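Local coordinates for protein Eps1p (Saccharomyces cerevisiae, PDB 4TW5) that is a yeast member of the protein disulfide isomerase family, with a thioredoxin domain followed by a second domain that appears thioredoxin-like, at residues L61-S66 and A112-E117; E87-L90 and G95-K98. All blocks are in the same frame, centred on the assembly; numbering follows the deposited sequence.

Interaction 1. Residues L61-S66 and A112-E117; sequences LNITFS and AFARRE
L61 meets the helix at its partly exposed border: its CD1 methyl comes to 4.4 Å from CG of R115, a loose contact with the aliphatic part of the arginine. The charged end of R115 runs on to a salt bridge with E57. N62, with positive phi (64°), turns the chain out of helix 55-61 into strand 63-69.

I63 is the first strand residue to point at the helix, and it makes two touches on A114. Its CD1 lies 3.4 Å from the carbonyl O of A114, a van der Waals contact against the helix backbone. The other branch, CG2, stands anti to the backbone N (CG1 takes the place beside that N, chi1 -57°) and sits 4.2 Å from CB of A114.

Two residues on, F65 returns to the same methyl. Its CB leaves the strand to one side of the helix, but the ring swings back so that CZ lies 3.8 Å from CB of A114, approaching obliquely. F54 meets the F65 ring edge-to-face, while I29 of strand 27-33 also packs on A114. No hydrogen bond joins the two segments; methyl and ring contacts dominate, with one methyl resting on a helix carbonyl, and alternate strand residues converge on one small alanine. This is the packing of the C-terminal helix of a thioredoxin domain against its central sheet, here at the outermost strand.

Interaction 2. Residues E87-L90 and G95-K98; sequences EIRL and GYIK
Two backbone hydrogen bonds join L90 to the returning strand. L90 N donates to K98 O at 2.9 Å in an almost straight bond (176°), while I97 N donates to L90 O, also at 2.9 Å but more bent (143°). Because I97 and K98 both face L90, this is a classic beta bulge, and the backbone of I97 departs from regular strand geometry. The short strand segments are strongly splayed, at 107° between their directions.

Apolar contacts flank these bonds. L90 CB lies 4.2 Å from K98 CG on the face their side chains share, and L90 CD2 is equally far from I97 CD1. On Y96, CG is anti to the backbone N, and the ring reaches back across the R89 side chain at about a right angle, with CE1 3.5 Å from R89 CD.

The charged pair lies within 87-90. R89 NE and NH2 both bond to E87 OE2, at 2.6 Å for NE, coming from one face of the carboxylate while the oxygen stays close to the guanidinium plane. R89 NH1 bonds to the E80 carbonyl and the Y91 hydroxyl, which further fixes the group's rotation.

The hairpin forms one edge of the domain's sheet: 87-92 runs antiparallel beside 27-33, 95-99 is outermost, and N123 of helix 121-124 packs on both L90 and I97.

From the N terminus, strand 27-33 is laid down before helices 44-53 and 55-61 lead into strand 63-69, an outer strand of the four-stranded sheet. The chain then passes helix 74-79 and enters the hairpin, where interaction 2 closes a short turn between 87-90 and 95-98 at the other edge. Helix 107-118 follows strand 95-99 and returns to 61-66, so interaction 1 closes a much longer loop with the whole hairpin contact inside it; the two nest and do not cross. Their centres are about 12 Å apart, and E117 bridges them: its OE2 forms a salt bridge with NZ of K98 at 3.0 Å, and its CG packs on L90 CD2. One helix thus ties both sheet edges together.

Interaction 1. Residues L61-S66 and A112-E117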
ATOM      1  N   LEU A  61      -0.743  21.278 -43.684  1.00 36.19           N
ATOM      2  CA  LEU A  61       0.197  20.498 -42.865  1.00 35.55           C
ATOM      3  C   LEU A  61       1.622  20.552 -43.398  1.00 32.64           C
ATOM      4  O   LEU A  61       2.543  20.081 -42.745  1.00 30.51           O
ATOM      5  CB  LEU A  61      -0.226  19.030 -42.798  1.00 35.76           C
ATOM      6  CG  LEU A  61      -1.582  18.685 -42.195  1.00 35.54           C
ATOM      7  CD1 LEU A  61      -1.674  17.177 -42.052  1.00 30.77           C
ATOM      8  CD2 LEU A  61      -1.796  19.398 -40.863  1.00 28.71           C
ATOM      9  N   ASN A  62       1.788  21.104 -44.598  1.00 36.27           N
ATOM     10  CA  ASN A  62       3.106  21.212 -45.223  1.00 31.90           C
ATOM     11  C   ASN A  62       3.682  19.821 -45.506  1.00 29.87           C
ATOM     12  O   ASN A  62       4.852  19.546 -45.262  1.00 30.53           O
ATOM     13  CB  ASN A  62       4.041  22.033 -44.334  1.00 35.37           C
ATOM     14  CG  ASN A  62       5.146  22.672 -45.104  1.00 36.44           C
ATOM     15  OD1 ASN A  62       5.314  22.393 -46.296  1.00 33.74           O
ATOM     16  ND2 ASN A  62       5.919  23.545 -44.439  1.00 33.14           N
ATOM     17  N   ILE A  63       2.835  18.937 -46.029  1.00 33.60           N
ATOM     18  CA  ILE A  63       3.248  17.570 -46.330  1.00 33.61           C
ATOM     19  C   ILE A  63       2.849  17.222 -47.748  1.00 31.95           C
ATOM     20  O   ILE A  63       1.720  17.445 -48.137  1.00 27.92           O
ATOM     21  CB  ILE A  63       2.601  16.532 -45.379  1.00 30.54           C
ATOM     22  CG1 ILE A  63       2.904  16.843 -43.923  1.00 29.40           C
ATOM     23  CG2 ILE A  63       3.080  15.140 -45.719  1.00 28.21           C
ATOM     24  CD1 ILE A  63       2.069  16.000 -42.988  1.00 38.38           C
ATOM     25  N   THR A  64       3.776  16.660 -48.513  1.00 32.56           N
ATOM     26  CA  THR A  64       3.500  16.363 -49.901  1.00 30.69           C
ATOM     27  C   THR A  64       3.732  14.890 -50.210  1.00 28.51           C
ATOM     28  O   THR A  64       4.759  14.333 -49.851  1.00 31.29           O
ATOM     29  CB  THR A  64       4.378  17.230 -50.832  1.00 29.02           C
ATOM     30  OG1 THR A  64       3.991  18.592 -50.705  1.00 33.66           O
ATOM     31  CG2 THR A  64       4.211  16.817 -52.302  1.00 34.01           C
ATOM     32  N   PHE A  65       2.803  14.261 -50.919  1.00 31.50           N
ATOM     33  CA  PHE A  65       3.077  12.930 -51.433  1.00 26.37           C
ATOM     34  C   PHE A  65       3.746  13.017 -52.794  1.00 31.20           C
ATOM     35  O   PHE A  65       3.233  13.668 -53.713  1.00 36.21           O
ATOM     36  CB  PHE A  65       1.804  12.116 -51.533  1.00 32.14           C
ATOM     37  CG  PHE A  65       1.239  11.688 -50.207  1.00 29.93           C
ATOM     38  CD1 PHE A  65       1.519  10.430 -49.695  1.00 26.42           C
ATOM     39  CD2 PHE A  65       0.396  12.528 -49.494  1.00 24.62           C
ATOM     40  CE1 PHE A  65       0.978  10.021 -48.486  1.00 30.25           C
ATOM     41  CE2 PHE A  65      -0.152  12.129 -48.291  1.00 29.67           C
ATOM     42  CZ  PHE A  65       0.141  10.870 -47.780  1.00 30.41           C
ATOM     43  N   SER A  66       4.878  12.332 -52.920  1.00 34.98           N
ATOM     44  CA  SER A  66       5.674  12.332 -54.143  1.00 32.40           C
ATOM     45  C   SER A  66       6.072  10.907 -54.539  1.00 39.80           C
ATOM     46  O   SER A  66       5.796   9.951 -53.820  1.00 40.59           O
ATOM     47  CB  SER A  66       6.937  13.165 -53.978  1.00 28.63           C
ATOM     48  OG  SER A  66       6.642  14.444 -53.462  1.00 41.00           O
ATOM     49  N   ALA A 112      -3.466   8.610 -42.672  1.00 30.59           N
ATOM     50  CA  ALA A 112      -3.291   8.576 -41.220  1.00 34.67           C
ATOM     51  C   ALA A 112      -1.827   8.803 -40.870  1.00 30.32           C
ATOM     52  O   ALA A 112      -1.505   9.559 -39.968  1.00 34.66           O
ATOM     53  CB  ALA A 112      -3.800   7.248 -40.639  1.00 31.95           C
ATOM     54  N   PHE A 113      -0.954   8.144 -41.616  1.00 26.73           N
ATOM     55  CA  PHE A 113       0.480   8.289 -41.481  1.00 27.80           C
ATOM     56  C   PHE A 113       0.966   9.703 -41.722  1.00 32.41           C
ATOM     57  O   PHE A 113       1.844  10.176 -41.011  1.00 35.60           O
ATOM     58  CB  PHE A 113       1.198   7.330 -42.426  1.00 38.60           C
ATOM     59  CG  PHE A 113       2.687   7.487 -42.435  1.00 34.56           C
ATOM     60  CD1 PHE A 113       3.437   7.191 -41.320  1.00 36.73           C
ATOM     61  CD2 PHE A 113       3.334   7.917 -43.579  1.00 36.95           C
ATOM     62  CE1 PHE A 113       4.815   7.336 -41.344  1.00 39.95           C
ATOM     63  CE2 PHE A 113       4.702   8.056 -43.615  1.00 34.45           C
ATOM     64  CZ  PHE A 113       5.450   7.766 -42.497  1.00 35.35           C
ATOM     65  N   ALA A 114       0.453  10.377 -42.743  1.00 30.89           N
ATOM     66  CA  ALA A 114       0.871  11.754 -42.920  1.00 33.92           C
ATOM     67  C   ALA A 114       0.383  12.604 -41.726  1.00 31.09           C
ATOM     68  O   ALA A 114       1.173  13.352 -41.123  1.00 33.80           O
ATOM     69  CB  ALA A 114       0.379  12.314 -44.250  1.00 22.09           C
ATOM     70  N   ARG A 115      -0.879  12.446 -41.333  1.00 24.81           N
ATOM     71  CA  ARG A 115      -1.387  13.191 -40.177  1.00 31.33           C
ATOM     72  C   ARG A 115      -0.607  12.871 -38.891  1.00 29.71           C
ATOM     73  O   ARG A 115      -0.312  13.753 -38.105  1.00 29.49           O
ATOM     74  CB  ARG A 115      -2.870  12.915 -39.949  1.00 31.74           C
ATOM     75  CG  ARG A 115      -3.773  13.471 -41.024  1.00 28.88           C
ATOM     76  CD  ARG A 115      -5.167  12.995 -40.814  1.00 29.41           C
ATOM     77  NE  ARG A 115      -6.104  13.581 -41.754  1.00 43.83           N
ATOM     78  CZ  ARG A 115      -7.327  13.111 -41.965  1.00 44.47           C
ATOM     79  NH1 ARG A 115      -7.745  12.048 -41.290  1.00 41.97           N
ATOM     80  NH2 ARG A 115      -8.133  13.708 -42.839  1.00 45.60           N
ATOM     81  N   ARG A 116      -0.271  11.606 -38.698  1.00 32.00           N
ATOM     82  CA  ARG A 116       0.493  11.184 -37.525  1.00 38.05           C
ATOM     83  C   ARG A 116       1.849  11.919 -37.473  1.00 33.14           C
ATOM     84  O   ARG A 116       2.219  12.496 -36.462  1.00 29.58           O
ATOM     85  CB  ARG A 116       0.665   9.656 -37.560  1.00 31.33           C
ATOM     86  CG  ARG A 116       0.866   9.002 -36.215  1.00 37.20           C
ATOM     87  CD  ARG A 116       0.927   7.471 -36.322  1.00 31.75           C
ATOM     88  NE  ARG A 116      -0.280   6.955 -36.934  1.00 34.81           N
ATOM     89  CZ  ARG A 116      -0.312   6.311 -38.091  1.00 32.37           C
ATOM     90  NH1 ARG A 116       0.808   6.062 -38.743  1.00 33.73           N
ATOM     91  NH2 ARG A 116      -1.469   5.910 -38.587  1.00 34.09           N
ATOM     92  N   GLU A 117       2.540  11.943 -38.604  1.00 30.60           N
ATOM     93  CA  GLU A 117       3.854  12.529 -38.709  1.00 28.60           C
ATOM     94  C   GLU A 117       3.893  14.041 -38.622  1.00 29.95           C
ATOM     95  O   GLU A 117       4.931  14.607 -38.288  1.00 32.35           O
ATOM     96  CB  GLU A 117       4.512  12.078 -40.014  1.00 25.22           C
ATOM     97  CG  GLU A 117       4.814  10.572 -40.001  1.00 32.74           C
ATOM     98  CD  GLU A 117       5.601  10.116 -38.767  1.00 36.74           C
ATOM     99  OE1 GLU A 117       6.521  10.841 -38.305  1.00 33.79           O
ATOM    100  OE2 GLU A 117       5.273   9.031 -38.242  1.00 40.64           O
TER

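Interaction 2. Residues E87-L90 and G95-K98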
ATOM      1  N   GLU A  87       9.037   1.095 -52.157  1.00 54.81           N
ATOM      2  CA  GLU A  87       9.490   1.561 -50.854  1.00 54.18           C
ATOM      3  C   GLU A  87       8.974   2.951 -50.526  1.00 49.68           C
ATOM      4  O   GLU A  87       9.312   3.928 -51.209  1.00 47.05           O
ATOM      5  CB  GLU A  87      11.006   1.548 -50.780  1.00 52.76           C
ATOM      6  CG  GLU A  87      11.512   2.001 -49.439  1.00 54.53           C
ATOM      7  CD  GLU A  87      12.943   1.613 -49.186  1.00 56.48           C
ATOM      8  OE1 GLU A  87      13.517   0.867 -50.011  1.00 58.39           O
ATOM      9  OE2 GLU A  87      13.493   2.064 -48.159  1.00 57.81           O
ATOM     10  N   ILE A  88       8.159   3.031 -49.475  1.00 43.00           N
ATOM     11  CA  ILE A  88       7.563   4.294 -49.057  1.00 41.95           C
ATOM     12  C   ILE A  88       8.330   4.965 -47.910  1.00 41.45           C
ATOM     13  O   ILE A  88       8.488   4.382 -46.842  1.00 42.81           O
ATOM     14  CB  ILE A  88       6.121   4.083 -48.629  1.00 42.21           C
ATOM     15  CG1 ILE A  88       5.390   3.248 -49.678  1.00 44.62           C
ATOM     16  CG2 ILE A  88       5.429   5.431 -48.395  1.00 40.71           C
ATOM     17  CD1 ILE A  88       3.983   2.921 -49.296  1.00 45.59           C
ATOM     18  N   ARG A  89       8.778   6.200 -48.127  1.00 37.90           N
ATOM     19  CA  ARG A  89       9.679   6.879 -47.188  1.00 33.80           C
ATOM     20  C   ARG A  89       9.263   8.310 -46.820  1.00 37.09           C
ATOM     21  O   ARG A  89       8.613   9.005 -47.613  1.00 33.30           O
ATOM     22  CB  ARG A  89      11.086   6.933 -47.771  1.00 40.46           C
ATOM     23  CG  ARG A  89      11.765   5.603 -48.012  1.00 44.71           C
ATOM     24  CD  ARG A  89      13.195   5.855 -48.416  1.00 40.41           C
ATOM     25  NE  ARG A  89      13.975   4.633 -48.521  1.00 49.15           N
ATOM     26  CZ  ARG A  89      15.302   4.605 -48.568  1.00 49.28           C
ATOM     27  NH1 ARG A  89      15.990   5.732 -48.532  1.00 41.73           N
ATOM     28  NH2 ARG A  89      15.940   3.451 -48.663  1.00 59.78           N
ATOM     29  N   LEU A  90       9.636   8.733 -45.608  1.00 34.14           N
ATOM     30  CA  LEU A  90       9.458  10.105 -45.151  1.00 28.92           C
ATOM     31  C   LEU A  90      10.777  10.887 -45.126  1.00 34.89           C
ATOM     32  O   LEU A  90      11.768  10.463 -44.525  1.00 38.57           O
ATOM     33  CB  LEU A  90       8.822  10.144 -43.762  1.00 32.39           C
ATOM     34  CG  LEU A  90       8.501  11.549 -43.207  1.00 31.03           C
ATOM     35  CD1 LEU A  90       7.377  12.248 -44.020  1.00 25.53           C
ATOM     36  CD2 LEU A  90       8.118  11.467 -41.750  1.00 26.80           C
ATOM     37  N   GLY A  95      16.798  15.444 -44.805  1.00 28.93           N
ATOM     38  CA  GLY A  95      17.016  14.151 -45.418  1.00 30.00           C
ATOM     39  C   GLY A  95      16.076  13.070 -44.923  1.00 36.28           C
ATOM     40  O   GLY A  95      14.983  13.346 -44.402  1.00 33.66           O
ATOM     41  N   TYR A  96      16.495  11.825 -45.124  1.00 37.08           N
ATOM     42  CA  TYR A  96      15.695  10.670 -44.741  1.00 38.73           C
ATOM     43  C   TYR A  96      15.337  10.699 -43.252  1.00 38.20           C
ATOM     44  O   TYR A  96      16.125  11.150 -42.432  1.00 38.41           O
ATOM     45  CB  TYR A  96      16.444   9.383 -45.081  1.00 38.52           C
ATOM     46  CG  TYR A  96      15.731   8.121 -44.667  1.00 40.21           C
ATOM     47  CD1 TYR A  96      14.655   7.666 -45.402  1.00 40.11           C
ATOM     48  CD2 TYR A  96      16.150   7.362 -43.575  1.00 44.39           C
ATOM     49  CE1 TYR A  96      13.992   6.511 -45.063  1.00 45.01           C
ATOM     50  CE2 TYR A  96      15.486   6.179 -43.229  1.00 41.51           C
ATOM     51  CZ  TYR A  96      14.402   5.766 -43.989  1.00 43.94           C
ATOM     52  OH  TYR A  96      13.698   4.614 -43.695  1.00 49.16           O
ATOM     53  N   ILE A  97      14.128  10.255 -42.926  1.00 38.27           N
ATOM     54  CA  ILE A  97      13.687  10.150 -41.550  1.00 37.15           C
ATOM     55  C   ILE A  97      13.338   8.704 -41.202  1.00 40.56           C
ATOM     56  O   ILE A  97      13.929   8.127 -40.288  1.00 39.52           O
ATOM     57  CB  ILE A  97      12.477  11.052 -41.265  1.00 36.17           C
ATOM     58  CG1 ILE A  97      12.899  12.519 -41.276  1.00 37.00           C
ATOM     59  CG2 ILE A  97      11.891  10.760 -39.899  1.00 39.29           C
ATOM     60  CD1 ILE A  97      11.749  13.470 -41.039  1.00 29.35           C
ATOM     61  N   LYS A  98      12.410   8.111 -41.951  1.00 36.07           N
ATOM     62  CA  LYS A  98      11.929   6.768 -41.652  1.00 39.80           C
ATOM     63  C   LYS A  98      11.153   6.177 -42.823  1.00 43.42           C
ATOM     64  O   LYS A  98      10.763   6.906 -43.726  1.00 40.87           O
ATOM     65  CB  LYS A  98      11.036   6.810 -40.413  1.00 45.54           C
ATOM     66  CG  LYS A  98       9.669   7.427 -40.696  1.00 42.97           C
ATOM     67  CD  LYS A  98       8.733   7.351 -39.502  1.00 42.46           C
ATOM     68  CE  LYS A  98       9.128   8.327 -38.423  1.00 46.26           C
ATOM     69  NZ  LYS A  98       8.050   8.384 -37.395  1.00 49.99           N
TER